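PDB 2OA5: 52 protein from Murid herpesvirus 4, which is an abundant tegument protein of a gammaherpesvirus and probably serves a structural role in the layer between capsid and envelope. Local coordinates for the interface of chains A and B and the interface of chains A and C. Sequence-based numbering; all coordinates share one arbitrary frame. Chains: chain A/B/C, Hypothetical protein BQLF2.

Contact 1: the interface of chains A and B. Residues chain A 80-81, 84; chain B 26, 30.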
loop_
_atom_site.group_PDB
_atom_site.type_symbol
_atom_site.label_atom_id
_atom_site.label_comp_id
_atom_site.label_asym_id
_atom_site.label_seq_id
_atom_site.Cartn_x
_atom_site.Cartn_y
_atom_site.Cartn_z
ATOM N N VAL A 80 -24.270 8.879 -4.743
ATOM C CA VAL A 80 -25.322 7.921 -5.093
ATOM C C VAL A 80 -25.734 8.068 -6.561
ATOM O O VAL A 80 -26.053 7.079 -7.219
ATOM C CB VAL A 80 -26.570 8.090 -4.177
ATOM C CG1 VAL A 80 -27.807 7.507 -4.832
ATOM C CG2 VAL A 80 -26.341 7.372 -2.868
ATOM N N THR A 81 -25.720 9.297 -7.075
ATOM C CA THR A 81 -26.083 9.539 -8.475
ATOM C C THR A 81 -24.852 9.762 -9.360
ATOM O O THR A 81 -23.750 10.012 -8.867
ATOM C CB THR A 81 -27.025 10.776 -8.638
ATOM O OG1 THR A 81 -26.326 11.973 -8.274
ATOM C CG2 THR A 81 -28.249 10.647 -7.757
ATOM N N GLU A 84 -23.654 13.174 -9.275
ATOM C CA GLU A 84 -23.042 13.277 -7.947
ATOM C C GLU A 84 -21.615 12.736 -7.937
ATOM O O GLU A 84 -20.707 13.376 -7.404
ATOM C CB GLU A 84 -23.878 12.519 -6.911
ATOM C CG GLU A 84 -24.859 13.395 -6.140
ATOM C CD GLU A 84 -25.797 12.591 -5.261
ATOM O OE1 GLU A 84 -25.629 11.355 -5.193
ATOM O OE2 GLU A 84 -26.701 13.193 -4.640
ATOM N N THR B 26 -26.086 9.050 2.700
ATOM C CA THR B 26 -26.482 9.913 1.596
ATOM C C THR B 26 -27.921 9.621 1.190
ATOM O O THR B 26 -28.683 10.528 0.851
ATOM C CB THR B 26 -25.559 9.715 0.383
ATOM O OG1 THR B 26 -24.430 10.585 0.508
ATOM C CG2 THR B 26 -26.302 10.007 -0.921
ATOM N N LYS B 30 -31.700 12.005 1.450
ATOM C CA LYS B 30 -32.547 12.197 0.284
ATOM C C LYS B 30 -34.023 11.933 0.554
ATOM O O LYS B 30 -34.866 12.253 -0.284
ATOM C CB LYS B 30 -32.070 11.326 -0.887
ATOM C CG LYS B 30 -30.782 11.821 -1.542
ATOM C CD LYS B 30 -30.509 11.136 -2.878
ATOM C CE LYS B 30 -29.175 11.587 -3.480
ATOM N NZ LYS B 30 -29.126 13.045 -3.786
#
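The carboxylate of A:Glu84 is the flat group that meets B:Lys30 across the interface, and it is gripped at both oxygens. At the OE2 edge, on the syn side, the amino group NZ of B:Lys30 lies 2.6 Å from OE2 of A:Glu84, a hydrogen bond and salt bridge, 19° off the carboxylate plane. On the face toward which NZ is displaced, the backbone N of A:Thr81 sits above OE1 of A:Glu84 at 2.8 Å, 40° out of the plane. The backbone N of A:Val80 meets OE1 of A:Glu84 from slightly beyond the opposite face, nearly end-on to the C-O bond, at 2.9 Å. The hydroxyl OG1 of A:Thr81 in turn accepts the backbone N of A:Glu84 at 3.1 Å, completing a capping box at the start of helix 82-90. These backbone bonds to OE1 limit rotation of the carboxylate and leave OE2 turned to chain B.

A:Glu84 and B:Lys30 reach for each other head-on. B:Lys30 runs nearly straight through its middle and bends at the end (chi4 -62°), swinging NZ onto OE2, while its CE stays 3.9 Å from CD of A:Glu84. Beside this pair, the side chains of A:Val80 and B:Thr26 pass alongside, pointing opposite ways. Their methyls, CG2 of A:Val80 and CG2 of B:Thr26, pack tightly at 3.3 Å. The patch thus ties the end region of helix 10-29 in chain B to a capped helix start in chain A, and probably helps hold the two copies together in the assembly.

Contact 2: the interface of chains A and C. Residues chain A 57, 60-61, 64, 98; chain C 68, 72, 92, 94.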
loop_
_atom_site.group_PDB
_atom_site.type_symbol
_atom_site.label_atom_id
_atom_site.label_comp_id
_atom_site.label_asym_id
_atom_site.label_seq_id
_atom_site.Cartn_x
_atom_site.Cartn_y
_atom_site.Cartn_z
ATOM N N SER A 57 10.490 4.188 -11.996
ATOM C CA SER A 57 9.339 5.065 -12.063
ATOM C C SER A 57 8.063 4.255 -12.224
ATOM O O SER A 57 7.032 4.576 -11.627
ATOM C CB SER A 57 9.495 6.050 -13.219
ATOM O OG SER A 57 10.616 6.886 -12.993
ATOM N N LEU A 60 7.152 2.743 -8.847
ATOM C CA LEU A 60 6.587 3.811 -8.011
ATOM C C LEU A 60 5.197 4.152 -8.531
ATOM O O LEU A 60 4.257 4.284 -7.756
ATOM C CB LEU A 60 7.464 5.065 -8.045
ATOM C CG LEU A 60 8.796 4.899 -7.307
ATOM C CD1 LEU A 60 9.695 6.105 -7.527
ATOM C CD2 LEU A 60 8.540 4.661 -5.813
ATOM N N GLY A 61 5.069 4.291 -9.843
ATOM C CA GLY A 61 3.776 4.592 -10.440
ATOM C C GLY A 61 2.733 3.540 -10.095
ATOM O O GLY A 61 1.531 3.832 -10.020
ATOM N N ALA A 64 1.565 4.301 -6.590
ATOM C CA ALA A 64 0.683 5.457 -6.685
ATOM C C ALA A 64 -0.688 5.025 -7.221
ATOM O O ALA A 64 -1.728 5.450 -6.715
ATOM C CB ALA A 64 1.296 6.514 -7.612
ATOM N N VAL A 98 4.662 8.053 -2.254
ATOM C CA VAL A 98 5.177 6.768 -2.722
ATOM C C VAL A 98 6.667 6.738 -2.426
ATOM O O VAL A 98 7.364 7.745 -2.568
ATOM C CB VAL A 98 4.964 6.551 -4.244
ATOM C CG1 VAL A 98 3.499 6.563 -4.571
ATOM C CG2 VAL A 98 5.670 7.619 -5.026
ATOM N N ILE C 68 5.841 11.438 -11.280
ATOM C CA ILE C 68 6.794 10.592 -10.575
ATOM C C ILE C 68 8.078 10.395 -11.384
ATOM O O ILE C 68 9.181 10.521 -10.861
ATOM C CB ILE C 68 6.159 9.220 -10.252
ATOM C CG1 ILE C 68 5.233 9.369 -9.041
ATOM C CG2 ILE C 68 7.239 8.181 -9.998
ATOM C CD1 ILE C 68 4.166 8.302 -8.937
ATOM N N VAL C 72 11.977 11.319 -10.464
ATOM C CA VAL C 72 12.973 10.262 -10.428
ATOM C C VAL C 72 14.099 10.709 -11.357
ATOM O O VAL C 72 15.272 10.599 -11.016
ATOM C CB VAL C 72 12.378 8.902 -10.902
ATOM C CG1 VAL C 72 13.481 7.840 -10.996
ATOM C CG2 VAL C 72 11.291 8.450 -9.922
ATOM N N LEU C 92 14.481 6.849 -1.540
ATOM C CA LEU C 92 13.616 7.804 -2.216
ATOM C C LEU C 92 12.158 7.793 -1.762
ATOM O O LEU C 92 11.528 6.735 -1.634
ATOM C CB LEU C 92 13.668 7.583 -3.736
ATOM C CG LEU C 92 12.805 8.572 -4.528
ATOM C CD1 LEU C 92 13.484 9.930 -4.468
ATOM C CD2 LEU C 92 12.635 8.143 -5.972
ATOM N N LEU C 94 8.697 10.279 -2.615
ATOM C CA LEU C 94 8.189 11.397 -3.385
ATOM C C LEU C 94 6.788 11.708 -2.952
ATOM O O LEU C 94 6.083 10.851 -2.422
ATOM C CB LEU C 94 8.112 11.051 -4.871
ATOM C CG LEU C 94 9.274 10.474 -5.672
ATOM C CD1 LEU C 94 8.816 10.310 -7.115
ATOM C CD2 LEU C 94 10.484 11.388 -5.601
#
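A:Val98 and C:Leu94 pair as an antiparallel beta bridge between strands 93-99 of two copies of this herpesvirus BLRF2-family protein. Two backbone hydrogen bonds close the pair into a ring. The N of C:Leu94 gives to O of A:Val98 at 2.9 Å. In return the N of A:Val98 gives to O of C:Leu94 at 3.1 Å.

Apolar contacts join the 46-76 helices, which run roughly antiparallel here. C:Ile68 divides its branches over one stretch of helix 46-76 of chain A. Its terminal CD1 meets CB of A:Ala64 at 3.6 Å and also comes within 4.0 Å of CA of A:Gly61. Its other branch, CG2, rests on CB of A:Leu60 at 3.7 Å. With CG placed opposite its carbonyl carbon (chi1 -71°), A:Leu60 extends toward the far end of the patch. Its CD1 touches CG2 of C:Val72 at 3.7 Å and CD2 of C:Leu92 at 3.9 Å, crossing both side chains obliquely. It therefore links helix-helix packing to the residue just ahead of strand 93-99.

One contact is polar against apolar: the hydroxyl OG of A:Ser57 lies against the branched end of C:Val72, 3.4 Å from its CB, in van der Waals contact.

The C-alpha centres of contact 1 and contact 2 lie about 34 Å apart, and the two share no residue, yet both use chain A. Contact 2 draws on helix 46-76 and strand 93-99 of that chain, whereas contact 1 uses the turn after this helix and the start of helix 82-90, the segment that joins those two elements in sequence. Chain A can thus meet B and C at once through separate surfaces. Each interface is two-fold symmetric, and combining the two kinds could account for the four-copy deposited assembly, though the structure alone does not show which arrangement forms in the virion.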